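Fiber (Human adenovirus 35, PDB 2QLK) attaches the virus to host cells through its trimeric head (knob), the domain described here, which binds the receptor CD46. Local coordinates at residues V62-V67 against I82-Y87; L47-V52 against F203-I208. All blocks are in the same frame, centred on the assembly; numbering follows the deposited sequence.

Contact 1: residues V62-V67 against I82-Y87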
ATOM      1  N   VAL A  62       3.334   3.020  -9.582  1.00 19.38           N
ATOM      2  CA  VAL A  62       2.901   3.257 -10.930  1.00 19.41           C
ATOM      3  C   VAL A  62       1.899   4.400 -11.078  1.00 20.86           C
ATOM      4  O   VAL A  62       0.908   4.481 -10.357  1.00 23.41           O
ATOM      5  CB  VAL A  62       2.343   1.926 -11.559  1.00 20.59           C
ATOM      6  CG1 VAL A  62       1.053   1.474 -10.850  1.00 17.17           C
ATOM      7  CG2 VAL A  62       2.102   2.111 -13.078  1.00 20.84           C
ATOM      8  N   SER A  63       2.180   5.300 -12.011  1.00 20.41           N
ATOM      9  CA  SER A  63       1.269   6.408 -12.274  1.00 20.43           C
ATOM     10  C   SER A  63       1.349   6.667 -13.758  1.00 21.61           C
ATOM     11  O   SER A  63       2.372   6.390 -14.403  1.00 19.70           O
ATOM     12  CB  SER A  63       1.616   7.687 -11.487  1.00 23.30           C
ATOM     13  OG  SER A  63       2.826   8.238 -11.932  1.00 32.54           O
ATOM     14  N   LEU A  64       0.249   7.183 -14.294  1.00 18.62           N
ATOM     15  CA  LEU A  64       0.127   7.441 -15.705  1.00 21.00           C
ATOM     16  C   LEU A  64      -0.292   8.869 -16.002  1.00 20.78           C
ATOM     17  O   LEU A  64      -1.090   9.443 -15.279  1.00 23.58           O
ATOM     18  CB  LEU A  64      -0.909   6.460 -16.274  1.00 27.83           C
ATOM     19  CG  LEU A  64      -1.209   6.420 -17.769  1.00 27.76           C
ATOM     20  CD1 LEU A  64       0.097   6.240 -18.575  1.00 29.75           C
ATOM     21  CD2 LEU A  64      -2.142   5.260 -18.031  1.00 27.53           C
ATOM     22  N   VAL A  65       0.266   9.439 -17.057  1.00 21.56           N
ATOM     23  CA  VAL A  65      -0.104  10.799 -17.509  1.00 22.09           C
ATOM     24  C   VAL A  65      -0.438  10.733 -19.028  1.00 21.07           C
ATOM     25  O   VAL A  65       0.306  10.153 -19.829  1.00 22.16           O
ATOM     26  CB  VAL A  65       1.050  11.818 -17.270  1.00 22.42           C
ATOM     27  CG1 VAL A  65       0.692  13.186 -17.925  1.00 22.60           C
ATOM     28  CG2 VAL A  65       1.285  12.007 -15.755  1.00 21.76           C
ATOM     29  N   GLY A  66      -1.557  11.310 -19.425  1.00 22.04           N
ATOM     30  CA  GLY A  66      -1.924  11.242 -20.835  1.00 24.69           C
ATOM     31  C   GLY A  66      -1.393  12.426 -21.626  1.00 27.80           C
ATOM     32  O   GLY A  66      -1.388  13.547 -21.106  1.00 26.21           O
ATOM     33  N   VAL A  67      -0.976  12.196 -22.876  1.00 37.31           N
ATOM     34  CA  VAL A  67      -0.440  13.272 -23.700  1.00 39.30           C
ATOM     35  C   VAL A  67      -1.309  13.679 -24.889  1.00 40.08           C
ATOM     36  O   VAL A  67      -1.514  14.870 -25.127  1.00 40.35           O
ATOM     37  CB  VAL A  67       0.975  12.941 -24.243  1.00 39.89           C
ATOM     38  CG1 VAL A  67       1.880  12.438 -23.116  1.00 38.85           C
ATOM     39  CG2 VAL A  67       0.879  11.955 -25.377  1.00 41.45           C
ATOM     40  N   ILE A  82      -8.265   1.702 -19.549  1.00 22.97           N
ATOM     41  CA  ILE A  82      -6.946   1.894 -20.083  1.00 20.51           C
ATOM     42  C   ILE A  82      -6.186   0.651 -19.689  1.00 20.59           C
ATOM     43  O   ILE A  82      -6.260   0.206 -18.537  1.00 17.69           O
ATOM     44  CB  ILE A  82      -6.301   3.107 -19.467  1.00 32.50           C
ATOM     45  CG1 ILE A  82      -7.086   4.356 -19.904  1.00 31.49           C
ATOM     46  CG2 ILE A  82      -4.801   3.130 -19.811  1.00 31.47           C
ATOM     47  CD1 ILE A  82      -6.628   5.651 -19.260  1.00 34.03           C
ATOM     48  N   GLN A  83      -5.485   0.071 -20.650  1.00 27.53           N
ATOM     49  CA  GLN A  83      -4.711  -1.132 -20.404  1.00 27.23           C
ATOM     50  C   GLN A  83      -3.302  -0.958 -20.932  1.00 27.73           C
ATOM     51  O   GLN A  83      -3.091  -0.421 -22.012  1.00 29.78           O
ATOM     52  CB  GLN A  83      -5.362  -2.327 -21.093  1.00 31.87           C
ATOM     53  CG  GLN A  83      -4.688  -3.650 -20.743  1.00 36.26           C
ATOM     54  CD  GLN A  83      -5.276  -4.827 -21.501  1.00 40.40           C
ATOM     55  OE1 GLN A  83      -4.950  -5.052 -22.668  1.00 41.28           O
ATOM     56  NE2 GLN A  83      -6.160  -5.583 -20.835  1.00 40.33           N
ATOM     57  N   LEU A  84      -2.326  -1.414 -20.167  1.00 22.66           N
ATOM     58  CA  LEU A  84      -0.939  -1.296 -20.591  1.00 21.36           C
ATOM     59  C   LEU A  84      -0.306  -2.642 -20.303  1.00 22.88           C
ATOM     60  O   LEU A  84      -0.257  -3.080 -19.149  1.00 17.11           O
ATOM     61  CB  LEU A  84      -0.235  -0.184 -19.803  1.00 23.76           C
ATOM     62  CG  LEU A  84       0.157   1.185 -20.391  1.00 26.19           C
ATOM     63  CD1 LEU A  84      -0.373   1.399 -21.828  1.00 27.59           C
ATOM     64  CD2 LEU A  84      -0.323   2.272 -19.455  1.00 25.47           C
ATOM     65  N   ARG A  85       0.172  -3.302 -21.347  1.00 31.54           N
ATOM     66  CA  ARG A  85       0.803  -4.610 -21.195  1.00 35.48           C
ATOM     67  C   ARG A  85       2.316  -4.567 -21.360  1.00 37.21           C
ATOM     68  O   ARG A  85       2.837  -4.007 -22.335  1.00 37.68           O
ATOM     69  CB  ARG A  85       0.246  -5.580 -22.220  1.00 41.18           C
ATOM     70  CG  ARG A  85      -1.264  -5.733 -22.217  1.00 47.01           C
ATOM     71  CD  ARG A  85      -1.704  -6.321 -23.556  1.00 51.60           C
ATOM     72  NE  ARG A  85      -1.208  -5.495 -24.660  1.00 55.35           N
ATOM     73  CZ  ARG A  85      -0.971  -5.932 -25.895  1.00 57.65           C
ATOM     74  NH1 ARG A  85      -1.180  -7.207 -26.216  1.00 58.64           N
ATOM     75  NH2 ARG A  85      -0.504  -5.089 -26.812  1.00 56.77           N
ATOM     76  N   LEU A  86       3.025  -5.164 -20.408  1.00 29.40           N
ATOM     77  CA  LEU A  86       4.464  -5.240 -20.471  1.00 29.67           C
ATOM     78  C   LEU A  86       4.837  -6.710 -20.626  1.00 31.10           C
ATOM     79  O   LEU A  86       4.403  -7.544 -19.838  1.00 28.88           O
ATOM     80  CB  LEU A  86       5.108  -4.695 -19.203  1.00 35.84           C
ATOM     81  CG  LEU A  86       4.774  -3.296 -18.681  1.00 36.02           C
ATOM     82  CD1 LEU A  86       6.012  -2.710 -17.993  1.00 33.55           C
ATOM     83  CD2 LEU A  86       4.330  -2.415 -19.786  1.00 37.70           C
ATOM     84  N   TYR A  87       5.623  -7.034 -21.650  1.00 28.96           N
ATOM     85  CA  TYR A  87       6.050  -8.420 -21.839  1.00 30.86           C
ATOM     86  C   TYR A  87       7.572  -8.425 -21.741  1.00 32.07           C
ATOM     87  O   TYR A  87       8.244  -7.557 -22.313  1.00 30.83           O
ATOM     88  CB  TYR A  87       5.587  -8.954 -23.192  1.00 32.56           C
ATOM     89  CG  TYR A  87       4.082  -9.000 -23.378  1.00 32.88           C
ATOM     90  CD1 TYR A  87       3.288  -9.847 -22.613  1.00 35.42           C
ATOM     91  CD2 TYR A  87       3.452  -8.201 -24.333  1.00 35.93           C
ATOM     92  CE1 TYR A  87       1.892  -9.901 -22.799  1.00 34.62           C
ATOM     93  CE2 TYR A  87       2.063  -8.248 -24.535  1.00 35.81           C
ATOM     94  CZ  TYR A  87       1.293  -9.100 -23.765  1.00 36.40           C
ATOM     95  OH  TYR A  87      -0.072  -9.170 -23.976  1.00 36.33           O
TER
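A purely apolar contact, made inside the hydrophobic core near the centre of the knob subunit, joins the two sheets of its beta-sandwich: L64 on one sheet meets I82 and L84 on the other. The gap is bridged by side chains alone, since even the nearest CA atoms, those of L64 and I82, are 10.0 Å apart. One methyl does most of the work. L64 CD2 lies 3.8 Å from L84 CD2, the two leucines meeting tip to tip, and also 3.8 Å from I82 CG2, here at a slant. With CG anti to the backbone N (chi1 -176°), L64 extends its fork across the gap, and its other branch, CD1, comes to 4.1 Å from L84 CD2, so that this one branch of L84 meets both L64 methyls. Long, branched leucines suit a space between sheets, while I82 offers the methyl on its beta carbon, close to its own strand. Alternation along the strand puts Q83 and R85 elsewhere: Q83, between the two, turns away and bonds through NE2 to E182, while R85, just beyond L84, forms a salt bridge with D100. W183 of strand 177-186, the neighbour of 79-88 in its sheet, packs on both L64 and L84. In the opposing sheet, strand 57-66 runs between 45-54 and 203-208, which places L64 on an inner strand.

Contact 2: residues L47-V52 against F203-I208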
ATOM      1  N   LEU A  47       3.987   6.834 -18.816  1.00 24.49           N
ATOM      2  CA  LEU A  47       3.909   5.923 -17.702  1.00 24.01           C
ATOM      3  C   LEU A  47       5.160   5.988 -16.840  1.00 25.15           C
ATOM      4  O   LEU A  47       6.285   5.847 -17.328  1.00 25.55           O
ATOM      5  CB  LEU A  47       3.715   4.510 -18.234  1.00 23.07           C
ATOM      6  CG  LEU A  47       3.805   3.415 -17.160  1.00 25.00           C
ATOM      7  CD1 LEU A  47       2.433   3.296 -16.424  1.00 23.11           C
ATOM      8  CD2 LEU A  47       4.198   2.070 -17.827  1.00 21.10           C
ATOM      9  N   THR A  48       4.958   6.234 -15.555  1.00 26.40           N
ATOM     10  CA  THR A  48       6.052   6.267 -14.583  1.00 25.02           C
ATOM     11  C   THR A  48       5.883   4.984 -13.771  1.00 26.67           C
ATOM     12  O   THR A  48       4.897   4.804 -13.032  1.00 27.37           O
ATOM     13  CB  THR A  48       5.944   7.465 -13.623  1.00 23.36           C
ATOM     14  OG1 THR A  48       6.051   8.685 -14.369  1.00 22.66           O
ATOM     15  CG2 THR A  48       7.043   7.404 -12.541  1.00 26.48           C
ATOM     16  N   LEU A  49       6.840   4.089 -13.927  1.00 21.85           N
ATOM     17  CA  LEU A  49       6.829   2.833 -13.232  1.00 22.68           C
ATOM     18  C   LEU A  49       8.172   2.701 -12.551  1.00 24.22           C
ATOM     19  O   LEU A  49       9.203   2.861 -13.200  1.00 21.95           O
ATOM     20  CB  LEU A  49       6.677   1.690 -14.220  1.00 30.24           C
ATOM     21  CG  LEU A  49       6.859   0.284 -13.655  1.00 33.62           C
ATOM     22  CD1 LEU A  49       5.735  -0.066 -12.658  1.00 35.85           C
ATOM     23  CD2 LEU A  49       6.843  -0.677 -14.826  1.00 31.70           C
ATOM     24  N   VAL A  50       8.152   2.432 -11.250  1.00 22.69           N
ATOM     25  CA  VAL A  50       9.350   2.240 -10.488  1.00 23.83           C
ATOM     26  C   VAL A  50       9.253   0.886  -9.780  1.00 26.02           C
ATOM     27  O   VAL A  50       8.320   0.634  -9.021  1.00 27.99           O
ATOM     28  CB  VAL A  50       9.514   3.370  -9.496  1.00 23.01           C
ATOM     29  CG1 VAL A  50      10.892   3.273  -8.812  1.00 23.03           C
ATOM     30  CG2 VAL A  50       9.367   4.709 -10.231  1.00 20.88           C
ATOM     31  N   LEU A  51      10.212   0.010 -10.062  1.00 35.05           N
ATOM     32  CA  LEU A  51      10.283  -1.314  -9.461  1.00 35.80           C
ATOM     33  C   LEU A  51      11.571  -1.402  -8.636  1.00 36.78           C
ATOM     34  O   LEU A  51      12.671  -1.183  -9.151  1.00 36.02           O
ATOM     35  CB  LEU A  51      10.293  -2.386 -10.547  1.00 26.60           C
ATOM     36  CG  LEU A  51       9.105  -2.431 -11.503  1.00 26.87           C
ATOM     37  CD1 LEU A  51       9.367  -3.407 -12.618  1.00 26.19           C
ATOM     38  CD2 LEU A  51       7.855  -2.890 -10.716  1.00 29.04           C
ATOM     39  N   VAL A  52      11.419  -1.696  -7.348  1.00 30.39           N
ATOM     40  CA  VAL A  52      12.546  -1.814  -6.441  1.00 32.22           C
ATOM     41  C   VAL A  52      12.649  -3.230  -5.871  1.00 34.43           C
ATOM     42  O   VAL A  52      11.675  -3.765  -5.316  1.00 34.38           O
ATOM     43  CB  VAL A  52      12.423  -0.825  -5.262  1.00 34.80           C
ATOM     44  CG1 VAL A  52      13.488  -1.140  -4.207  1.00 34.11           C
ATOM     45  CG2 VAL A  52      12.551   0.614  -5.750  1.00 34.68           C
ATOM     46  N   PHE A 203      -0.252   4.316  -7.560  1.00 20.12           N
ATOM     47  CA  PHE A 203      -0.711   3.073  -6.943  1.00 18.89           C
ATOM     48  C   PHE A 203       0.534   2.289  -6.510  1.00 20.95           C
ATOM     49  O   PHE A 203       1.455   2.060  -7.320  1.00 20.29           O
ATOM     50  CB  PHE A 203      -1.520   2.229  -7.928  1.00 17.53           C
ATOM     51  CG  PHE A 203      -2.026   0.935  -7.340  1.00 20.47           C
ATOM     52  CD1 PHE A 203      -2.961   0.937  -6.299  1.00 21.38           C
ATOM     53  CD2 PHE A 203      -1.508  -0.295  -7.767  1.00 19.10           C
ATOM     54  CE1 PHE A 203      -3.362  -0.280  -5.675  1.00 20.57           C
ATOM     55  CE2 PHE A 203      -1.908  -1.509  -7.153  1.00 18.41           C
ATOM     56  CZ  PHE A 203      -2.824  -1.495  -6.112  1.00 20.16           C
ATOM     57  N   PHE A 204       0.538   1.865  -5.243  1.00 16.25           N
ATOM     58  CA  PHE A 204       1.649   1.127  -4.685  1.00 17.55           C
ATOM     59  C   PHE A 204       1.328  -0.347  -4.589  1.00 19.20           C
ATOM     60  O   PHE A 204       0.220  -0.737  -4.210  1.00 16.41           O
ATOM     61  CB  PHE A 204       1.979   1.648  -3.300  1.00 16.89           C
ATOM     62  CG  PHE A 204       1.899   3.119  -3.185  1.00 16.56           C
ATOM     63  CD1 PHE A 204       2.642   3.925  -4.006  1.00 17.65           C
ATOM     64  CD2 PHE A 204       1.075   3.704  -2.235  1.00 16.81           C
ATOM     65  CE1 PHE A 204       2.579   5.286  -3.893  1.00 17.61           C
ATOM     66  CE2 PHE A 204       1.010   5.066  -2.118  1.00 17.64           C
ATOM     67  CZ  PHE A 204       1.769   5.865  -2.950  1.00 14.99           C
ATOM     68  N   PHE A 205       2.306  -1.185  -4.898  1.00 17.48           N
ATOM     69  CA  PHE A 205       2.053  -2.626  -4.835  1.00 17.84           C
ATOM     70  C   PHE A 205       3.350  -3.375  -4.614  1.00 19.68           C
ATOM     71  O   PHE A 205       4.433  -2.783  -4.644  1.00 20.62           O
ATOM     72  CB  PHE A 205       1.441  -3.107  -6.157  1.00 19.68           C
ATOM     73  CG  PHE A 205       2.301  -2.801  -7.371  1.00 21.72           C
ATOM     74  CD1 PHE A 205       2.318  -1.526  -7.923  1.00 22.41           C
ATOM     75  CD2 PHE A 205       3.094  -3.790  -7.949  1.00 20.70           C
ATOM     76  CE1 PHE A 205       3.093  -1.222  -9.027  1.00 18.82           C
ATOM     77  CE2 PHE A 205       3.879  -3.506  -9.057  1.00 20.35           C
ATOM     78  CZ  PHE A 205       3.880  -2.210  -9.605  1.00 19.80           C
ATOM     79  N   SER A 206       3.228  -4.670  -4.360  1.00 17.23           N
ATOM     80  CA  SER A 206       4.394  -5.515  -4.222  1.00 19.11           C
ATOM     81  C   SER A 206       4.035  -6.873  -4.833  1.00 20.54           C
ATOM     82  O   SER A 206       2.843  -7.232  -4.937  1.00 19.55           O
ATOM     83  CB  SER A 206       4.776  -5.727  -2.760  1.00 20.70           C
ATOM     84  OG  SER A 206       4.958  -4.496  -2.083  1.00 27.91           O
ATOM     85  N   TYR A 207       5.060  -7.599  -5.276  1.00 22.88           N
ATOM     86  CA  TYR A 207       4.878  -8.953  -5.780  1.00 24.34           C
ATOM     87  C   TYR A 207       6.152  -9.758  -5.497  1.00 24.34           C
ATOM     88  O   TYR A 207       7.222  -9.207  -5.293  1.00 24.49           O
ATOM     89  CB  TYR A 207       4.484  -8.994  -7.277  1.00 25.23           C
ATOM     90  CG  TYR A 207       5.437  -8.352  -8.264  1.00 26.88           C
ATOM     91  CD1 TYR A 207       6.635  -8.971  -8.630  1.00 28.05           C
ATOM     92  CD2 TYR A 207       5.120  -7.129  -8.851  1.00 25.98           C
ATOM     93  CE1 TYR A 207       7.501  -8.376  -9.578  1.00 28.90           C
ATOM     94  CE2 TYR A 207       5.975  -6.519  -9.791  1.00 26.85           C
ATOM     95  CZ  TYR A 207       7.157  -7.146 -10.152  1.00 27.87           C
ATOM     96  OH  TYR A 207       7.966  -6.546 -11.100  1.00 26.10           O
ATOM     97  N   ILE A 208       5.991 -11.064  -5.427  1.00 24.03           N
ATOM     98  CA  ILE A 208       7.068 -11.991  -5.140  1.00 26.89           C
ATOM     99  C   ILE A 208       7.948 -12.119  -6.381  1.00 29.34           C
ATOM    100  O   ILE A 208       7.467 -12.386  -7.488  1.00 26.53           O
ATOM    101  CB  ILE A 208       6.473 -13.342  -4.761  1.00 28.48           C
ATOM    102  CG1 ILE A 208       5.564 -13.145  -3.546  1.00 25.11           C
ATOM    103  CG2 ILE A 208       7.605 -14.371  -4.481  1.00 27.99           C
ATOM    104  CD1 ILE A 208       4.754 -14.375  -3.179  1.00 23.71           C
TER
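L49 meets F205, and L51 meets both F205 and Y207, over strand 57-66, which lies between the two segments' strands in one sheet. Packing is close on the core-facing side. L49 CD1 comes to the edge of the F205 ring, near its plane and 4.2 Å from CZ, the two side chains crossing at about a right angle. L51 CD2 is equally far from F205 CZ, and approaches Y207 OH to 3.7 Å. Both aromatic residues hold CG between the backbone N and the carbonyl carbon (chi1 57° in F205, 59° in Y207), from where the rings lean toward the leucines, large enough to span the intervening strand. These are second-neighbour strands of an antiparallel sheet in the knob's beta-sandwich: each is antiparallel to 57-66, hence they run in the same general direction, with axes 9.1 Å apart and a twist of 41°. V62 and V58 of the middle strand pack against F205 and Y207 respectively. Tyrosine suits the end of this row because its hydroxyl, beside both methyls of L51, hydrogen-bonds to the carbonyl of F123. The sheet's other face is looser: the segments' side chains do not meet there, T48 and F204 are partly exposed, and neighbouring subunits supply the packing. T48 and V50 touch I208 and L57 of the second subunit, F204 touches its F205, and I208 reaches T48 of the third.

Both contacts are buried and mainly apolar, contact 2 also enclosing a tyrosine hydroxyl, but they differ in what they join. Contact 1 crosses between the two sheets, close to the chain's centre, through aliphatic side chains alone; contact 2 stays within one sheet, farther out, where aromatic rings span a strand and the reverse face meets other subunits. Strand 57-66 connects them: it supplies L64 to contact 1 and separates the two segments of contact 2. Probable backbone hydrogen bonds tie it to both flanks, from T48 N to S63 O (2.8 Å) and from F203 N to V62 O (3.0 Å). Strand 177-186 of the second sheet backs both contacts, W183 serving contact 1 and F181 touching L49 and F205.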